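PDB 2JJQ: uncharacterized RNA methyltransferase pyrab10780 from Pyrococcus abyssi, which methylates carbon 5 of uridine 54 in tRNA, with S-adenosyl-L-methionine as the methyl donor. Local coordinates for residues Gly380-Val385 with Leu399-Asp404; Lys107-Arg110 with Phe114-Glu117; Val233-Ser238 with Tyr242-Arg247. One frame throughout, in Å; residues are numbered along the deposited sequence.

How the interactions relate
Interaction 1 is buried and apolar. It lies in the C-terminal catalytic domain, where strand 381-386 meets the chain that leads into strand 403-409. Interaction 2 is partly buried and joins the end of helix 97-112 to the loop before strand 117-119, an edge strand of the catalytic-domain sheet, beside 403-409. It combines an apolar pair with a long surface salt bridge and has no hydrogen bond. The two contacts touch: F114 CZ packs on I403 CD1 at 3.9 Å. Interaction 3 belongs to another sheet, on the opposite side of the chain's centre, about 41 Å from interaction 1 between centres. It is mostly polar, with backbone bonds, a salt-bridge network of exposed side chains and a bridging water.

Interaction 1 (Gly380-Val385 with Leu399-Asp404); sequences GVIVYV and LDYRID
I382 CG1 stands anti to the carbonyl carbon (chi1 -65°), and the chain then runs on extended at chi2 (168°), which carries CD1 out to the ring of Y401. The first torsion of Y401 is alike: CG is anti to its carbonyl carbon (chi1 -77°), which turns the ring toward I382. The contact belongs to the class I methyltransferase fold. I382 lies on strand 381-386 of the class I sheet, whose seven strands gain 117-119 beside 403-409. Helix 389-398 connects strand 381-386 to the segment 399-404. Only at residue 403 does this segment become strand, so the contact joins one strand to the loop before another. Strand 419-424 lies between the two strands in the sheet, and no backbone pairing links the two segments.

The main interaction is a CH-pi contact. I382 CD1 sits 3.5 Å from the centroid of the Y401 ring and lies over one face, shifted toward the rim. The two side chains cross at about a right angle. CD1 comes down near the hydroxyl-bearing end, 3.4 Å from Y401 CZ, and I382 CG1 follows at 3.9 Å from Y401 CE1. On the same methyl, L399 adds a looser apolar contact, with its CD2 4.4 Å from I382 CD1.

L399 is the first residue past the helix. It also packs on V371 and L374 of helix 368-377, and I382 touches L374 too, so this helix packs against the same side chains. The polar end of Y401 is satisfied beyond the two segments: its OH hydrogen-bonds to P379 O, and K378 makes a cation-pi contact with the ring. These partners lie just before 380-385 and probably help fix the ring. Over the ring face, I382 CD1 stands 18° off the ring normal.

Interaction 2 (Lys107-Arg110 with Phe114-Glu117); sequences KLKR and FEVE
K109 and F114 bring the two backbones together, with their CA atoms 4.7 Å apart as the chain folds back beside the end of helix 97-112. This is a helix-to-strand connection: after the helix, the segment 114-117 leads into strand 117-119, an edge strand added to the class I sheet, beside 403-409. No conventional hydrogen bond joins the two segments. Instead K109 CA makes a CH...O contact with F114 O at 3.3 Å, with an angle of 153° at the hydrogen.

The aliphatic part of K109 continues this contact. Its CG is anti to the backbone N (chi1 -176°) and rests 3.7 Å from F114 C. The chain then bends at chi3, and the ammonium group turns toward E115. The resulting salt bridge is long, 3.7 Å between K109 NZ and E115 OE1. E115 starts away from the helix, but a bend at chi2 (77°) brings its carboxylate back. Both residues are exposed, so solvent probably weakens this charge pair.

On the buried side, L108 and V116 cross at about a right angle. L108 also packs on A408 of strand 403-409, while F114 and V116 both touch I406 there, so helix and loop both dock on that strand of the catalytic-domain sheet. Across the contact the apolar pair meets through single methyls, L108 CD1 and V116 CG1, 4.2 Å apart.

Interaction 3 (Val233-Ser238 with Tyr242-Arg247); sequences VNRSKS and YGDIER
A beta hairpin links strands 228-233 and 244-250 at the edge of the five-stranded sheet, and this contact lies at the base of its loop. V233 and D244 form an antiparallel hydrogen-bonded pair. V233 N donates to D244 O at 2.9 Å, and D244 N donates to V233 O at 2.8 Å.

Beside this pair, R235 reaches back along the strands with its chain extended from CG to NE. In a salt bridge, R235 NH1 donates to the anti lone pair of D244 OD2, 3.0 Å away, and the guanidinium and carboxylate planes are nearly coplanar, 22° apart. NH2 makes a weak bond to E246 OE1 at 3.5 Å. Both acids meet the guanidinium at its edge, while V233 CG1 lies over its face.

In the loop, N234 OD1 takes two bonds from the protein, S236 N and S236 OG, and a third from a water that also donates to Y242 O and so bridges the segments. N234 ND2 donates to S238 O at 2.8 Å, which helps fix the amide's rotation.

Past the pair, E246 and R247 both face W231 in a classic beta bulge. The bond from S236 N to N234 OD1 closes an Asx turn, where the chain leaves the hairpin's first strand.

Interaction 1 (Gly380-Val385 with Leu399-Asp404)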
loop_
_atom_site.group_PDB
_atom_site.type_symbol
_atom_site.label_atom_id
_atom_site.label_comp_id
_atom_site.label_asym_id
_atom_site.label_seq_id
_atom_site.Cartn_x
_atom_site.Cartn_y
_atom_site.Cartn_z
ATOM N N GLY A 380 -2.263 29.153 2.429
ATOM C CA GLY A 380 -0.911 29.513 2.080
ATOM C C GLY A 380 -0.121 28.346 1.473
ATOM O O GLY A 380 0.675 28.543 0.553
ATOM N N VAL A 381 -0.390 27.131 1.987
ATOM C CA VAL A 381 0.335 25.956 1.542
ATOM C C VAL A 381 -0.646 24.796 1.326
ATOM O O VAL A 381 -1.536 24.552 2.143
ATOM C CB VAL A 381 1.443 25.520 2.531
ATOM C CG1 VAL A 381 2.091 24.175 2.033
ATOM C CG2 VAL A 381 2.526 26.599 2.641
ATOM N N ILE A 382 -0.497 24.114 0.205
ATOM C CA ILE A 382 -1.136 22.814 0.048
ATOM C C ILE A 382 -0.061 21.743 -0.005
ATOM O O ILE A 382 0.914 21.863 -0.765
ATOM C CB ILE A 382 -2.036 22.730 -1.237
ATOM C CG1 ILE A 382 -3.200 23.704 -1.106
ATOM C CG2 ILE A 382 -2.508 21.297 -1.401
ATOM C CD1 ILE A 382 -3.987 23.926 -2.458
ATOM N N VAL A 383 -0.230 20.664 0.763
ATOM C CA VAL A 383 0.688 19.507 0.623
ATOM C C VAL A 383 -0.110 18.361 0.004
ATOM O O VAL A 383 -1.075 17.923 0.574
ATOM C CB VAL A 383 1.315 19.044 2.024
ATOM C CG1 VAL A 383 2.168 17.781 1.817
ATOM C CG2 VAL A 383 2.129 20.165 2.656
ATOM N N TYR A 384 0.286 17.900 -1.177
ATOM C CA TYR A 384 -0.479 16.929 -1.924
ATOM C C TYR A 384 0.354 15.639 -1.920
ATOM O O TYR A 384 1.502 15.643 -2.368
ATOM C CB TYR A 384 -0.707 17.456 -3.343
ATOM C CG TYR A 384 -1.710 16.686 -4.225
ATOM C CD1 TYR A 384 -2.571 17.375 -5.102
ATOM C CD2 TYR A 384 -1.820 15.300 -4.159
ATOM C CE1 TYR A 384 -3.484 16.696 -5.961
ATOM C CE2 TYR A 384 -2.716 14.604 -5.030
ATOM C CZ TYR A 384 -3.561 15.325 -5.897
ATOM O OH TYR A 384 -4.433 14.622 -6.716
ATOM N N VAL A 385 -0.197 14.568 -1.351
ATOM C CA VAL A 385 0.449 13.260 -1.328
ATOM C C VAL A 385 -0.314 12.349 -2.273
ATOM O O VAL A 385 -1.544 12.328 -2.247
ATOM C CB VAL A 385 0.367 12.699 0.118
ATOM C CG1 VAL A 385 0.921 11.298 0.219
ATOM C CG2 VAL A 385 1.088 13.657 1.070
ATOM N N LEU A 399 -5.325 23.610 -9.952
ATOM C CA LEU A 399 -5.130 24.472 -8.770
ATOM C C LEU A 399 -4.403 25.766 -9.109
ATOM O O LEU A 399 -3.427 25.744 -9.867
ATOM C CB LEU A 399 -4.289 23.703 -7.742
ATOM C CG LEU A 399 -5.115 22.591 -7.078
ATOM C CD1 LEU A 399 -4.184 21.602 -6.367
ATOM C CD2 LEU A 399 -6.250 23.113 -6.103
ATOM N N ASP A 400 -4.787 26.865 -8.472
ATOM C CA ASP A 400 -4.052 28.132 -8.689
ATOM C C ASP A 400 -2.790 28.241 -7.845
ATOM O O ASP A 400 -2.611 29.193 -7.059
ATOM C CB ASP A 400 -4.990 29.325 -8.513
ATOM C CG ASP A 400 -6.146 29.297 -9.513
ATOM O OD1 ASP A 400 -5.966 28.776 -10.646
ATOM O OD2 ASP A 400 -7.233 29.802 -9.168
ATOM N N TYR A 401 -1.897 27.255 -8.034
ATOM C CA TYR A 401 -0.728 27.076 -7.197
ATOM C C TYR A 401 0.373 26.555 -8.063
ATOM O O TYR A 401 0.107 25.918 -9.070
ATOM C CB TYR A 401 -1.009 25.968 -6.136
ATOM C CG TYR A 401 -1.876 26.421 -4.983
ATOM C CD1 TYR A 401 -1.314 26.697 -3.739
ATOM C CD2 TYR A 401 -3.270 26.541 -5.123
ATOM C CE1 TYR A 401 -2.117 27.125 -2.668
ATOM C CE2 TYR A 401 -4.073 26.960 -4.071
ATOM C CZ TYR A 401 -3.477 27.249 -2.846
ATOM O OH TYR A 401 -4.243 27.645 -1.786
ATOM N N ARG A 402 1.607 26.782 -7.653
ATOM C CA ARG A 402 2.773 26.190 -8.330
ATOM C C ARG A 402 3.416 25.128 -7.410
ATOM O O ARG A 402 3.153 25.139 -6.229
ATOM C CB ARG A 402 3.775 27.274 -8.676
ATOM C CG ARG A 402 4.353 27.954 -7.464
ATOM C CD ARG A 402 5.437 28.964 -7.833
ATOM N NE ARG A 402 6.483 28.877 -6.828
ATOM C CZ ARG A 402 6.692 29.760 -5.866
ATOM N NH1 ARG A 402 5.948 30.865 -5.771
ATOM N NH2 ARG A 402 7.670 29.527 -5.006
ATOM N N ILE A 403 4.223 24.221 -7.968
ATOM C CA ILE A 403 4.986 23.264 -7.145
ATOM C C ILE A 403 6.212 23.963 -6.566
ATOM O O ILE A 403 7.108 24.429 -7.292
ATOM C CB ILE A 403 5.391 22.030 -8.001
ATOM C CG1 ILE A 403 4.119 21.352 -8.487
ATOM C CG2 ILE A 403 6.237 21.051 -7.196
ATOM C CD1 ILE A 403 4.397 20.360 -9.561
ATOM N N ASP A 404 6.228 24.111 -5.251
ATOM C CA ASP A 404 7.307 24.786 -4.577
ATOM C C ASP A 404 8.439 23.782 -4.302
ATOM O O ASP A 404 9.622 24.061 -4.555
ATOM C CB ASP A 404 6.770 25.370 -3.266
ATOM C CG ASP A 404 7.853 25.978 -2.413
ATOM O OD1 ASP A 404 8.790 26.530 -3.026
ATOM O OD2 ASP A 404 7.748 25.964 -1.151
#

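Interaction 2 (Lys107-Arg110 with Phe114-Glu117)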
loop_
_atom_site.group_PDB
_atom_site.type_symbol
_atom_site.label_atom_id
_atom_site.label_comp_id
_atom_site.label_asym_id
_atom_site.label_seq_id
_atom_site.Cartn_x
_atom_site.Cartn_y
_atom_site.Cartn_z
ATOM N N LYS A 107 10.450 7.702 -15.049
ATOM C CA LYS A 107 8.985 7.736 -15.146
ATOM C C LYS A 107 8.362 9.030 -14.640
ATOM O O LYS A 107 7.521 9.643 -15.326
ATOM C CB LYS A 107 8.408 6.537 -14.395
ATOM C CG LYS A 107 6.892 6.499 -14.445
ATOM C CD LYS A 107 6.469 5.209 -13.734
ATOM C CE LYS A 107 5.013 5.201 -13.410
ATOM N NZ LYS A 107 4.639 3.903 -12.691
ATOM N N LEU A 108 8.804 9.493 -13.455
ATOM C CA LEU A 108 8.284 10.745 -12.880
ATOM C C LEU A 108 8.645 11.939 -13.749
ATOM O O LEU A 108 7.816 12.848 -13.933
ATOM C CB LEU A 108 8.820 10.991 -11.445
ATOM C CG LEU A 108 8.172 10.009 -10.439
ATOM C CD1 LEU A 108 8.906 10.115 -9.100
ATOM C CD2 LEU A 108 6.653 10.308 -10.312
ATOM N N LYS A 109 9.877 11.981 -14.210
ATOM C CA LYS A 109 10.285 13.086 -15.090
ATOM C C LYS A 109 9.421 13.108 -16.354
ATOM O O LYS A 109 8.970 14.161 -16.762
ATOM C CB LYS A 109 11.772 12.972 -15.462
ATOM C CG LYS A 109 12.267 14.166 -16.298
ATOM C CD LYS A 109 13.810 14.150 -16.412
ATOM C CE LYS A 109 14.310 13.038 -17.312
ATOM N NZ LYS A 109 15.827 12.940 -17.258
ATOM N N ARG A 110 9.164 11.942 -16.967
ATOM C CA ARG A 110 8.236 11.831 -18.140
ATOM C C ARG A 110 6.837 12.373 -17.871
ATOM O O ARG A 110 6.268 13.134 -18.680
ATOM C CB ARG A 110 8.027 10.348 -18.567
ATOM C CG ARG A 110 9.298 9.572 -19.007
ATOM C CD ARG A 110 9.029 8.338 -19.885
ATOM N NE ARG A 110 8.569 7.157 -19.153
ATOM C CZ ARG A 110 9.383 6.229 -18.651
ATOM N NH1 ARG A 110 10.706 6.378 -18.782
ATOM N NH2 ARG A 110 8.882 5.138 -18.031
ATOM N N PHE A 114 9.833 17.216 -15.159
ATOM C CA PHE A 114 11.113 17.682 -14.550
ATOM C C PHE A 114 11.623 16.642 -13.584
ATOM O O PHE A 114 10.865 15.760 -13.186
ATOM C CB PHE A 114 10.923 19.004 -13.829
ATOM C CG PHE A 114 9.830 18.985 -12.830
ATOM C CD1 PHE A 114 8.545 19.352 -13.180
ATOM C CD2 PHE A 114 10.084 18.623 -11.518
ATOM C CE1 PHE A 114 7.528 19.323 -12.258
ATOM C CE2 PHE A 114 9.035 18.604 -10.579
ATOM C CZ PHE A 114 7.780 18.961 -10.959
ATOM N N GLU A 115 12.896 16.735 -13.238
ATOM C CA GLU A 115 13.555 15.782 -12.345
ATOM C C GLU A 115 12.931 15.823 -10.925
ATOM O O GLU A 115 12.786 16.905 -10.306
ATOM C CB GLU A 115 15.036 16.153 -12.264
ATOM C CG GLU A 115 15.932 15.046 -11.756
ATOM C CD GLU A 115 16.189 14.002 -12.832
ATOM O OE1 GLU A 115 16.600 14.403 -13.956
ATOM O OE2 GLU A 115 15.988 12.783 -12.557
ATOM N N VAL A 116 12.622 14.639 -10.418
ATOM C CA VAL A 116 12.121 14.461 -9.050
ATOM C C VAL A 116 13.004 13.452 -8.323
ATOM O O VAL A 116 13.295 12.400 -8.848
ATOM C CB VAL A 116 10.655 13.997 -9.070
ATOM C CG1 VAL A 116 10.205 13.771 -7.618
ATOM C CG2 VAL A 116 9.773 15.106 -9.781
ATOM N N GLU A 117 13.510 13.818 -7.152
ATOM C CA GLU A 117 14.312 12.886 -6.376
ATOM C C GLU A 117 13.408 11.739 -5.905
ATOM O O GLU A 117 12.214 11.952 -5.553
ATOM C CB GLU A 117 14.939 13.602 -5.178
ATOM C CG GLU A 117 15.557 12.651 -4.143
ATOM C CD GLU A 117 15.997 13.355 -2.845
ATOM O OE1 GLU A 117 15.791 14.588 -2.693
ATOM O OE2 GLU A 117 16.567 12.642 -1.961
#

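Interaction 3 (Val233-Ser238 with Tyr242-Arg247)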
loop_
_atom_site.group_PDB
_atom_site.type_symbol
_atom_site.label_atom_id
_atom_site.label_comp_id
_atom_site.label_asym_id
_atom_site.label_seq_id
_atom_site.Cartn_x
_atom_site.Cartn_y
_atom_site.Cartn_z
ATOM N N VAL A 233 -15.376 -13.394 9.492
ATOM C CA VAL A 233 -16.224 -14.199 8.622
ATOM C C VAL A 233 -16.672 -13.317 7.472
ATOM O O VAL A 233 -17.347 -12.290 7.653
ATOM C CB VAL A 233 -17.429 -14.797 9.344
ATOM C CG1 VAL A 233 -18.338 -15.496 8.331
ATOM C CG2 VAL A 233 -16.976 -15.776 10.393
ATOM N N ASN A 234 -16.232 -13.692 6.284
ATOM C CA ASN A 234 -16.626 -12.965 5.095
ATOM C C ASN A 234 -17.996 -13.505 4.710
ATOM O O ASN A 234 -18.114 -14.617 4.159
ATOM C CB ASN A 234 -15.628 -13.143 3.952
ATOM C CG ASN A 234 -16.225 -12.722 2.605
ATOM O OD1 ASN A 234 -17.137 -11.897 2.595
ATOM N ND2 ASN A 234 -15.762 -13.328 1.491
ATOM N N ARG A 235 -19.034 -12.737 5.026
ATOM C CA ARG A 235 -20.420 -13.158 4.708
ATOM C C ARG A 235 -20.967 -12.699 3.335
ATOM O O ARG A 235 -22.152 -12.930 3.015
ATOM C CB ARG A 235 -21.370 -12.695 5.808
ATOM C CG ARG A 235 -21.079 -13.345 7.133
ATOM C CD ARG A 235 -22.223 -13.246 8.109
ATOM N NE ARG A 235 -21.902 -14.063 9.271
ATOM C CZ ARG A 235 -21.182 -13.641 10.313
ATOM N NH1 ARG A 235 -20.709 -12.403 10.355
ATOM N NH2 ARG A 235 -20.934 -14.455 11.322
ATOM N N SER A 236 -20.122 -12.074 2.527
ATOM C CA SER A 236 -20.491 -11.652 1.170
ATOM C C SER A 236 -20.011 -12.684 0.155
ATOM O O SER A 236 -19.232 -13.566 0.497
ATOM C CB SER A 236 -19.822 -10.330 0.866
ATOM O OG SER A 236 -18.463 -10.546 0.544
ATOM N N LYS A 237 -20.454 -12.567 -1.101
ATOM C CA LYS A 237 -20.084 -13.549 -2.127
ATOM C C LYS A 237 -18.753 -13.196 -2.703
ATOM O O LYS A 237 -18.122 -14.012 -3.371
ATOM C CB LYS A 237 -21.100 -13.577 -3.271
ATOM C CG LYS A 237 -22.550 -13.656 -2.843
ATOM C CD LYS A 237 -22.874 -14.975 -2.164
ATOM C CE LYS A 237 -24.019 -14.768 -1.175
ATOM N NZ LYS A 237 -23.607 -13.861 -0.039
ATOM N N SER A 238 -18.327 -11.967 -2.458
ATOM C CA SER A 238 -17.074 -11.495 -2.984
ATOM C C SER A 238 -15.914 -12.315 -2.409
ATOM O O SER A 238 -15.937 -12.731 -1.250
ATOM C CB SER A 238 -16.884 -10.022 -2.647
ATOM O OG SER A 238 -17.892 -9.228 -3.258
ATOM N N TYR A 242 -11.099 -9.913 4.036
ATOM C CA TYR A 242 -11.544 -9.306 5.277
ATOM C C TYR A 242 -13.012 -9.733 5.445
ATOM O O TYR A 242 -13.659 -10.226 4.504
ATOM C CB TYR A 242 -11.343 -7.782 5.272
ATOM C CG TYR A 242 -12.141 -7.148 4.212
ATOM C CD1 TYR A 242 -11.608 -6.962 2.918
ATOM C CD2 TYR A 242 -13.464 -6.867 4.422
ATOM C CE1 TYR A 242 -12.403 -6.432 1.887
ATOM C CE2 TYR A 242 -14.250 -6.320 3.411
ATOM C CZ TYR A 242 -13.712 -6.117 2.159
ATOM O OH TYR A 242 -14.524 -5.612 1.171
ATOM N N GLY A 243 -13.508 -9.649 6.659
ATOM C CA GLY A 243 -14.898 -10.015 6.878
ATOM C C GLY A 243 -15.370 -9.384 8.170
ATOM O O GLY A 243 -14.680 -8.548 8.761
ATOM N N ASP A 244 -16.516 -9.830 8.634
ATOM C CA ASP A 244 -17.057 -9.341 9.917
ATOM C C ASP A 244 -16.241 -9.910 11.063
ATOM O O ASP A 244 -15.970 -11.081 11.077
ATOM C CB ASP A 244 -18.519 -9.816 10.066
ATOM C CG ASP A 244 -19.428 -9.288 8.932
ATOM O OD1 ASP A 244 -19.137 -8.187 8.415
ATOM O OD2 ASP A 244 -20.429 -9.972 8.574
ATOM N N ILE A 245 -15.868 -9.076 12.023
ATOM C CA ILE A 245 -15.138 -9.526 13.163
ATOM C C ILE A 245 -16.007 -10.484 13.987
ATOM O O ILE A 245 -17.079 -10.100 14.460
ATOM C CB ILE A 245 -14.760 -8.317 14.046
ATOM C CG1 ILE A 245 -13.858 -7.358 13.233
ATOM C CG2 ILE A 245 -14.132 -8.799 15.347
ATOM C CD1 ILE A 245 -12.580 -8.011 12.691
ATOM N N GLU A 246 -15.524 -11.700 14.158
ATOM C CA GLU A 246 -16.228 -12.693 14.929
ATOM C C GLU A 246 -15.639 -12.863 16.332
ATOM O O GLU A 246 -16.384 -12.997 17.321
ATOM C CB GLU A 246 -16.236 -13.991 14.144
ATOM C CG GLU A 246 -16.934 -15.163 14.807
ATOM C CD GLU A 246 -18.444 -14.995 14.906
ATOM O OE1 GLU A 246 -19.003 -14.129 14.209
ATOM O OE2 GLU A 246 -19.051 -15.759 15.693
ATOM N N ARG A 247 -14.319 -12.949 16.425
ATOM C CA ARG A 247 -13.671 -13.135 17.745
ATOM C C ARG A 247 -12.229 -12.724 17.606
ATOM O O ARG A 247 -11.661 -12.836 16.505
ATOM C CB ARG A 247 -13.747 -14.642 18.128
ATOM C CG ARG A 247 -13.297 -14.922 19.608
ATOM C CD ARG A 247 -13.994 -16.229 20.088
ATOM N NE ARG A 247 -13.495 -16.587 21.428
ATOM C CZ ARG A 247 -13.887 -17.688 22.072
ATOM N NH1 ARG A 247 -14.775 -18.501 21.495
ATOM N NH2 ARG A 247 -13.403 -17.965 23.262
HETATM O O HOH W 1 -16.586 -9.030 3.786
#